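Local atomic coordinates of adenylyl-sulfate kinase 1, chloroplastic (Arabidopsis thaliana, PDB entry 3UIE), a protein that phosphorylates adenosine 5'-phosphosulfate with ATP to give 3'-phosphoadenylyl sulfate, the activated sulfate that plants need for glucosinolate production and reproduction. Residues A[28-33]-A[99-104]; A[125-130]-A[169-174]. One frame throughout, in Å; residues are numbered along the deposited sequence. Where two conformers were deposited one is given.

Overall arrangement
After helix 14-21 the chain enters strand 26-31, runs through helix 38-51, edge strand 56-60 and helix 76-95, and returns in strand 99-103 beside its starting point; interaction 1 closes that long loop at the centre of the chain. After helix 109-117, strand 124-129 takes the other flank of strand 26-31. An excursion without any strand follows, with helices 133-139 and 144-149, and interaction 2 closes it by bringing in edge strand 171-173. The two closures come one after the other, neither enclosing nor crossing the other. Trp29 joins them through its backbone, its O lying 2.7 Å from Val127 N, so both contacts belong to one parallel five-stranded sheet.

Interaction 1 of 2, residues A[28-33]-A[99-104]; sequences IWVTGL and ICIASL. With ADX (adenosine-5'-phosphosulfate), chain D.
Residues 28-31 and 99-103 run as parallel strands, the axes of these short segments 4.7 Å apart at closest and 13° from true alignment, and four backbone hydrogen bonds step alternately between them. Three are short, with Ile28 N giving to Cys100 O, Ala102 N to Ile28 O and Val30 N to Ala102 O; the last, from Leu104 N to Val30 O, is longer at 3.3 Å. Trp29 extends with CG anti to its backbone N (chi1 -171°), which lays the indole beside Ala102. The methyl CB of Ala102 sits over one face of the six-membered ring, 3.7 Å from Trp29 CE3, a CH-pi contact displaced toward the rim. Farther along, Leu104 CD2 approaches Trp29 CZ2 obliquely. NE1 of the same indole bonds to Ser106 OG, the probable phosphoserine site. On the face bearing Ile28, Val30 and Ile101, branched side chains lie alongside one another: Val30 CG2 is 4.1 Å from Ile101 CG2. Leu104 also borders the substrate, its CA 3.4 Å from O2A of adenosine-5'-phosphosulfate, while Gly32, with backbone angles suited to glycine, opens the ATP-binding P-loop. Helix 76-95 packs against Trp29 and Leu104, helix 109-117 also meets the indole, helix 38-51 lies on the face of Val30 and Ile101, and strand 124-129 bonds to the remaining edge of strand 26-31.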
ATOM      1  N   ILE A  28      -4.880   5.781  10.844  1.00 25.24           N
ATOM      2  CA  ILE A  28      -4.497   6.551  12.026  1.00 25.40           C
ATOM      3  C   ILE A  28      -3.322   7.401  11.585  1.00 23.72           C
ATOM      4  O   ILE A  28      -2.222   6.902  11.399  1.00 24.34           O
ATOM      5  CB  ILE A  28      -4.065   5.647  13.200  1.00 26.00           C
ATOM      6  CG1 ILE A  28      -5.079   4.528  13.456  1.00 25.95           C
ATOM      7  CG2 ILE A  28      -3.834   6.465  14.471  1.00 22.34           C
ATOM      8  CD1 ILE A  28      -6.506   4.959  13.540  1.00 32.93           C
ATOM      9  N   TRP A  29      -3.571   8.688  11.385  1.00 25.10           N
ATOM     10  CA  TRP A  29      -2.566   9.574  10.814  1.00 25.16           C
ATOM     11  C   TRP A  29      -1.831  10.316  11.927  1.00 26.99           C
ATOM     12  O   TRP A  29      -2.385  11.250  12.528  1.00 24.98           O
ATOM     13  CB  TRP A  29      -3.211  10.563   9.810  1.00 22.14           C
ATOM     14  CG  TRP A  29      -2.168  11.313   9.062  1.00 23.03           C
ATOM     15  CD1 TRP A  29      -1.438  12.383   9.518  1.00 24.78           C
ATOM     16  CD2 TRP A  29      -1.653  10.999   7.765  1.00 20.00           C
ATOM     17  NE1 TRP A  29      -0.521  12.770   8.567  1.00 24.44           N
ATOM     18  CE2 TRP A  29      -0.630  11.940   7.489  1.00 24.69           C
ATOM     19  CE3 TRP A  29      -1.973  10.036   6.800  1.00 20.46           C
ATOM     20  CZ2 TRP A  29       0.074  11.932   6.286  1.00 27.20           C
ATOM     21  CZ3 TRP A  29      -1.264  10.033   5.610  1.00 25.95           C
ATOM     22  CH2 TRP A  29      -0.253  10.975   5.366  1.00 25.89           C
ATOM     23  N   VAL A  30      -0.598   9.895  12.210  1.00 24.44           N
ATOM     24  CA  VAL A  30       0.194  10.487  13.298  1.00 23.83           C
ATOM     25  C   VAL A  30       1.173  11.533  12.765  1.00 25.96           C
ATOM     26  O   VAL A  30       2.109  11.203  12.015  1.00 26.20           O
ATOM     27  CB  VAL A  30       0.986   9.400  14.071  1.00 24.65           C
ATOM     28  CG1 VAL A  30       1.654  10.005  15.308  1.00 28.48           C
ATOM     29  CG2 VAL A  30       0.072   8.263  14.472  1.00 26.40           C
ATOM     30  N   THR A  31       0.949  12.786  13.151  1.00 28.48           N
ATOM     31  CA  THR A  31       1.748  13.912  12.675  1.00 24.37           C
ATOM     32  C   THR A  31       2.429  14.665  13.834  1.00 26.57           C
ATOM     33  O   THR A  31       1.957  14.659  14.966  1.00 24.22           O
ATOM     34  CB  THR A  31       0.869  14.878  11.840  1.00 26.46           C
ATOM     35  OG1 THR A  31       1.650  15.993  11.398  1.00 24.84           O
ATOM     36  CG2 THR A  31      -0.312  15.394  12.675  1.00 22.16           C
ATOM     37  N   GLY A  32       3.568  15.288  13.558  1.00 24.22           N
ATOM     38  CA  GLY A  32       4.246  16.056  14.586  1.00 24.77           C
ATOM     39  C   GLY A  32       5.678  16.311  14.180  1.00 25.83           C
ATOM     40  O   GLY A  32       6.180  15.689  13.241  1.00 26.06           O
ATOM     41  N   LEU A  33       6.324  17.240  14.874  1.00 24.80           N
ATOM     42  CA  LEU A  33       7.738  17.556  14.634  1.00 21.71           C
ATOM     43  C   LEU A  33       8.613  16.319  14.693  1.00 28.03           C
ATOM     44  O   LEU A  33       8.243  15.321  15.310  1.00 28.20           O
ATOM     45  CB  LEU A  33       8.216  18.545  15.711  1.00 25.62           C
ATOM     46  CG  LEU A  33       7.641  19.961  15.678  1.00 26.58           C
ATOM     47  CD1 LEU A  33       8.107  20.734  16.914  1.00 30.44           C
ATOM     48  CD2 LEU A  33       8.088  20.655  14.393  1.00 28.92           C
ATOM     49  N   ILE A  99      -5.951  -1.674  10.052  1.00 22.08           N
ATOM     50  CA  ILE A  99      -5.764  -0.438  10.805  1.00 23.42           C
ATOM     51  C   ILE A  99      -4.399   0.089  10.413  1.00 22.78           C
ATOM     52  O   ILE A  99      -3.366  -0.418  10.856  1.00 23.16           O
ATOM     53  CB  ILE A  99      -5.848  -0.685  12.321  1.00 23.13           C
ATOM     54  CG1 ILE A  99      -7.252  -1.197  12.674  1.00 25.66           C
ATOM     55  CG2 ILE A  99      -5.528   0.612  13.120  1.00 21.09           C
ATOM     56  CD1 ILE A  99      -7.356  -1.909  14.016  1.00 27.38           C
ATOM     57  N   CYS A 100      -4.397   1.085   9.538  1.00 20.61           N
ATOM     58  CA  CYS A 100      -3.148   1.588   8.978  1.00 20.51           C
ATOM     59  C   CYS A 100      -2.658   2.792   9.765  1.00 23.07           C
ATOM     60  O   CYS A 100      -3.359   3.799   9.853  1.00 25.39           O
ATOM     61  CB  CYS A 100      -3.360   1.980   7.505  1.00 18.51           C
ATOM     62  SG  CYS A 100      -1.837   2.472   6.676  1.00 26.05           S
ATOM     63  N   ILE A 101      -1.462   2.684  10.347  1.00 21.18           N
ATOM     64  CA  ILE A 101      -0.907   3.764  11.148  1.00 23.02           C
ATOM     65  C   ILE A 101       0.155   4.488  10.335  1.00 25.02           C
ATOM     66  O   ILE A 101       1.180   3.907  10.005  1.00 25.97           O
ATOM     67  CB  ILE A 101      -0.255   3.214  12.423  1.00 25.22           C
ATOM     68  CG1 ILE A 101      -1.271   2.377  13.216  1.00 22.87           C
ATOM     69  CG2 ILE A 101       0.327   4.373  13.277  1.00 23.69           C
ATOM     70  CD1 ILE A 101      -0.623   1.481  14.264  1.00 25.16           C
ATOM     71  N   ALA A 102      -0.110   5.739   9.975  1.00 24.84           N
ATOM     72  CA  ALA A 102       0.858   6.504   9.205  1.00 23.10           C
ATOM     73  C   ALA A 102       1.604   7.435  10.136  1.00 27.52           C
ATOM     74  O   ALA A 102       0.997   8.217  10.858  1.00 28.13           O
ATOM     75  CB  ALA A 102       0.161   7.288   8.090  1.00 25.07           C
ATOM     76  N   SER A 103       2.924   7.341  10.136  1.00 25.79           N
ATOM     77  CA  SER A 103       3.756   8.128  11.049  0.52 25.33           C
ATOM     78  C   SER A 103       4.757   8.956  10.255  1.00 27.33           C
ATOM     79  O   SER A 103       5.829   8.470   9.935  1.00 29.31           O
ATOM     80  CB  SER A 103       4.491   7.189  12.014  0.52 25.66           C
ATOM     81  OG  SER A 103       5.485   7.859  12.784  0.52 28.28           O
ATOM     82  N   LEU A 104       4.382  10.181   9.909  1.00 27.56           N
ATOM     83  CA  LEU A 104       5.179  11.051   9.053  1.00 32.87           C
ATOM     84  C   LEU A 104       5.106  12.431   9.667  1.00 24.12           C
ATOM     85  O   LEU A 104       4.073  12.791  10.232  1.00 25.57           O
ATOM     86  CB  LEU A 104       4.523  11.154   7.677  1.00 35.23           C
ATOM     87  CG  LEU A 104       4.825  10.340   6.431  1.00 48.04           C
ATOM     88  CD1 LEU A 104       4.388   8.893   6.588  1.00 45.14           C
ATOM     89  CD2 LEU A 104       4.090  10.994   5.271  1.00 33.83           C
TER
HETATM   90  SB  ADX D 401       7.725  14.632   5.679  1.00 28.08           S
HETATM   91  O1B ADX D 401       7.923  14.452   4.268  1.00 30.55           O
HETATM   92  O2B ADX D 401       7.773  16.080   5.984  1.00 29.04           O
HETATM   93  O3B ADX D 401       6.412  14.115   6.114  1.00 24.99           O
HETATM   94  PA  ADX D 401       9.014  12.413   6.746  1.00 30.07           P
HETATM   95  O1A ADX D 401       8.636  11.605   5.532  1.00 28.19           O
HETATM   96  O2A ADX D 401       8.287  11.941   7.996  1.00 30.40           O
HETATM   97  O3A ADX D 401       8.829  13.973   6.469  1.00 29.78           O
HETATM   98  O5' ADX D 401      10.568  12.237   6.945  1.00 33.39           O
HETATM   99  C5' ADX D 401      11.161  12.654   8.138  1.00 39.89           C
HETATM  100  C4' ADX D 401      12.404  12.013   8.477  1.00 45.52           C
HETATM  101  O4' ADX D 401      13.390  12.360   7.510  1.00 37.95           O
HETATM  102  C3' ADX D 401      12.866  12.525   9.793  1.00 39.73           C
HETATM  103  O3' ADX D 401      13.040  11.444  10.654  1.00 43.11           O
HETATM  104  C2' ADX D 401      14.143  13.073   9.581  1.00 57.66           C
HETATM  105  O2' ADX D 401      15.025  12.220  10.231  1.00 75.93           O
HETATM  106  C1' ADX D 401      14.460  12.996   8.139  1.00 47.10           C
HETATM  107  N9  ADX D 401      14.788  14.280   7.583  1.00 37.71           N
HETATM  108  C8  ADX D 401      15.826  14.544   6.756  1.00 40.46           C
HETATM  109  N7  ADX D 401      15.765  15.834   6.379  1.00 37.13           N
HETATM  110  C5  ADX D 401      14.685  16.390   6.968  1.00 34.38           C
HETATM  111  C6  ADX D 401      14.120  17.680   6.960  1.00 45.99           C
HETATM  112  N6  ADX D 401      14.719  18.716   6.180  1.00 42.58           N
HETATM  113  N1  ADX D 401      13.004  17.932   7.689  1.00 51.12           N
HETATM  114  C2  ADX D 401      12.432  16.957   8.415  1.00 50.44           C
HETATM  115  N3  ADX D 401      12.950  15.707   8.443  1.00 43.39           N
HETATM  116  C4  ADX D 401      14.060  15.398   7.736  1.00 34.06           C

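Interaction 2 of 2, residues A[125-130]-A[169-174]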
ATOM      1  N   VAL A 125      -8.295   9.160  11.317  1.00 23.25           N
ATOM      2  CA  VAL A 125      -8.128   9.620  12.686  1.00 29.39           C
ATOM      3  C   VAL A 125      -6.813  10.356  12.787  1.00 31.82           C
ATOM      4  O   VAL A 125      -5.751   9.736  12.810  1.00 28.35           O
ATOM      5  CB  VAL A 125      -8.117   8.442  13.666  1.00 26.78           C
ATOM      6  CG1 VAL A 125      -8.009   8.951  15.120  1.00 29.71           C
ATOM      7  CG2 VAL A 125      -9.372   7.582  13.463  1.00 29.32           C
ATOM      8  N   GLU A 126      -6.882  11.683  12.848  1.00 27.05           N
ATOM      9  CA  GLU A 126      -5.671  12.494  12.890  1.00 24.68           C
ATOM     10  C   GLU A 126      -5.174  12.600  14.324  1.00 25.36           C
ATOM     11  O   GLU A 126      -5.890  13.062  15.207  1.00 25.50           O
ATOM     12  CB  GLU A 126      -5.960  13.876  12.305  1.00 25.65           C
ATOM     13  CG  GLU A 126      -4.736  14.727  12.030  1.00 27.99           C
ATOM     14  CD  GLU A 126      -5.084  15.980  11.250  1.00 25.32           C
ATOM     15  OE1 GLU A 126      -6.284  16.319  11.188  1.00 30.46           O
ATOM     16  OE2 GLU A 126      -4.162  16.618  10.690  1.00 29.79           O
ATOM     17  N   VAL A 127      -3.934  12.183  14.540  1.00 24.18           N
ATOM     18  CA  VAL A 127      -3.343  12.122  15.866  1.00 21.05           C
ATOM     19  C   VAL A 127      -2.157  13.082  15.927  1.00 22.94           C
ATOM     20  O   VAL A 127      -1.198  12.919  15.183  1.00 26.01           O
ATOM     21  CB  VAL A 127      -2.874  10.679  16.186  1.00 25.03           C
ATOM     22  CG1 VAL A 127      -2.177  10.620  17.533  1.00 28.23           C
ATOM     23  CG2 VAL A 127      -4.063   9.721  16.141  1.00 24.18           C
ATOM     24  N   PHE A 128      -2.249  14.108  16.781  1.00 21.17           N
ATOM     25  CA  PHE A 128      -1.213  15.134  16.860  1.00 24.24           C
ATOM     26  C   PHE A 128      -0.301  14.843  18.042  1.00 24.51           C
ATOM     27  O   PHE A 128      -0.759  14.786  19.187  1.00 27.62           O
ATOM     28  CB  PHE A 128      -1.864  16.524  17.034  1.00 27.38           C
ATOM     29  CG  PHE A 128      -0.884  17.674  17.129  1.00 26.25           C
ATOM     30  CD1 PHE A 128       0.330  17.653  16.457  1.00 23.07           C
ATOM     31  CD2 PHE A 128      -1.193  18.789  17.902  1.00 34.04           C
ATOM     32  CE1 PHE A 128       1.211  18.722  16.550  1.00 26.59           C
ATOM     33  CE2 PHE A 128      -0.309  19.855  18.005  1.00 29.33           C
ATOM     34  CZ  PHE A 128       0.900  19.821  17.328  1.00 27.93           C
ATOM     35  N   MET A 129       0.991  14.663  17.768  1.00 23.54           N
ATOM     36  CA  MET A 129       1.979  14.592  18.832  1.00 27.54           C
ATOM     37  C   MET A 129       2.324  16.021  19.261  1.00 30.66           C
ATOM     38  O   MET A 129       3.230  16.657  18.711  1.00 29.75           O
ATOM     39  CB  MET A 129       3.230  13.849  18.372  1.00 26.11           C
ATOM     40  CG  MET A 129       2.959  12.424  17.828  1.00 27.08           C
ATOM     41  SD  MET A 129       1.926  11.417  18.929  1.00 30.68           S
ATOM     42  CE  MET A 129       3.062  11.140  20.288  1.00 31.36           C
ATOM     43  N   ASP A 130       1.584  16.517  20.244  1.00 26.55           N
ATOM     44  CA  ASP A 130       1.660  17.910  20.664  1.00 26.11           C
ATOM     45  C   ASP A 130       2.844  18.124  21.611  1.00 27.92           C
ATOM     46  O   ASP A 130       2.660  18.359  22.798  1.00 30.81           O
ATOM     47  CB  ASP A 130       0.345  18.281  21.357  1.00 28.26           C
ATOM     48  CG  ASP A 130       0.236  19.765  21.671  1.00 39.12           C
ATOM     49  OD1 ASP A 130       1.065  20.563  21.177  1.00 31.50           O
ATOM     50  OD2 ASP A 130      -0.699  20.123  22.417  1.00 42.80           O
ATOM     51  N   CYS A 169      -8.000  18.006  15.223  1.00 29.56           N
ATOM     52  CA  CYS A 169      -7.664  16.585  15.121  1.00 29.18           C
ATOM     53  C   CYS A 169      -8.496  15.789  16.109  1.00 34.92           C
ATOM     54  O   CYS A 169      -9.025  16.348  17.079  1.00 31.78           O
ATOM     55  CB  CYS A 169      -6.175  16.360  15.348  1.00 33.72           C
ATOM     56  SG  CYS A 169      -5.596  16.844  16.957  1.00 42.41           S
ATOM     57  N   GLU A 170      -8.623  14.491  15.849  1.00 31.10           N
ATOM     58  CA  GLU A 170      -9.424  13.601  16.675  1.00 30.32           C
ATOM     59  C   GLU A 170      -8.741  13.343  18.015  1.00 30.66           C
ATOM     60  O   GLU A 170      -9.404  13.204  19.038  1.00 28.58           O
ATOM     61  CB  GLU A 170      -9.648  12.267  15.951  1.00 25.87           C
ATOM     62  CG  GLU A 170     -10.726  12.285  14.873  1.00 32.63           C
ATOM     63  CD  GLU A 170     -10.343  13.065  13.629  1.00 31.39           C
ATOM     64  OE1 GLU A 170      -9.139  13.265  13.385  1.00 28.39           O
ATOM     65  OE2 GLU A 170     -11.257  13.475  12.878  1.00 31.51           O
ATOM     66  N   ILE A 171      -7.413  13.264  18.004  1.00 26.61           N
ATOM     67  CA  ILE A 171      -6.671  12.947  19.217  1.00 25.70           C
ATOM     68  C   ILE A 171      -5.414  13.796  19.305  1.00 27.71           C
ATOM     69  O   ILE A 171      -4.680  13.913  18.330  1.00 27.79           O
ATOM     70  CB  ILE A 171      -6.240  11.459  19.246  1.00 27.77           C
ATOM     71  CG1 ILE A 171      -7.434  10.537  19.055  1.00 24.99           C
ATOM     72  CG2 ILE A 171      -5.552  11.118  20.568  1.00 29.40           C
ATOM     73  CD1 ILE A 171      -7.029   9.042  19.010  1.00 28.06           C
ATOM     74  N   SER A 172      -5.191  14.422  20.458  1.00 27.04           N
ATOM     75  CA  SER A 172      -3.946  15.138  20.708  0.64 24.24           C
ATOM     76  C   SER A 172      -3.194  14.458  21.846  1.00 29.67           C
ATOM     77  O   SER A 172      -3.770  14.185  22.893  1.00 29.83           O
ATOM     78  CB  SER A 172      -4.221  16.601  21.069  0.64 32.66           C
ATOM     79  OG  SER A 172      -3.014  17.335  21.131  0.64 34.43           O
ATOM     80  N   LEU A 173      -1.906  14.194  21.642  1.00 30.37           N
ATOM     81  CA  LEU A 173      -1.113  13.456  22.629  1.00 29.20           C
ATOM     82  C   LEU A 173       0.130  14.216  23.044  1.00 34.98           C
ATOM     83  O   LEU A 173       0.633  15.055  22.297  1.00 35.60           O
ATOM     84  CB  LEU A 173      -0.697  12.083  22.070  1.00 25.31           C
ATOM     85  CG  LEU A 173      -1.807  11.116  21.655  1.00 22.59           C
ATOM     86  CD1 LEU A 173      -1.173   9.929  20.935  1.00 22.99           C
ATOM     87  CD2 LEU A 173      -2.575  10.649  22.864  1.00 32.87           C
ATOM     88  N   GLY A 174       0.623  13.921  24.245  1.00 33.40           N
ATOM     89  CA  GLY A 174       1.962  14.339  24.618  1.00 39.20           C
ATOM     90  C   GLY A 174       2.036  15.684  25.310  1.00 49.41           C
ATOM     91  O   GLY A 174       3.085  16.042  25.847  1.00 53.22           O
TER
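Glu170 sets CG anti to its carbonyl carbon (chi1 -79°) and then bends at chi2 (71°), which folds its carboxylate back to the neighbouring strand. There OE1 accepts Glu126 N at 2.8 Å, the N-H arriving from above the carboxylate plane, so a side chain stands in for a backbone acceptor just before strand 171-173 begins. The carbonyl O of Glu126 in turn takes a bond from Ile171 N and a weak one from Glu170 N. An alanine in place of Glu170 would remove that acceptor and the salt bridge of OE2 to Arg116, and would probably loosen the start of the strand pairing. Glu126, extended, reaches Arg112 and Arg116, which are likely to temper the repulsion between the two carboxylates. Beyond this point strand 171-173 forms the edge of the parallel sheet of the P-loop kinase fold, paired with strand 124-129 through Phe128 N to Ile171 O, Leu173 N to Phe128 O and Asp130 N to Leu173 O. On the face carrying Val127, Met129 and Leu173, the methyl Leu173 CD1 fits obliquely against Val127 CG1 at 3.6 Å and lies 4.0 Å from Met129 SD, whose bent chain curls beside it; Leu41 of helix 38-51 touches all three residues. Across the sheet, Cys169 SG lies against Phe128 CB at 3.7 Å, and Tyr163 and Pro166 pack on the phenylalanine.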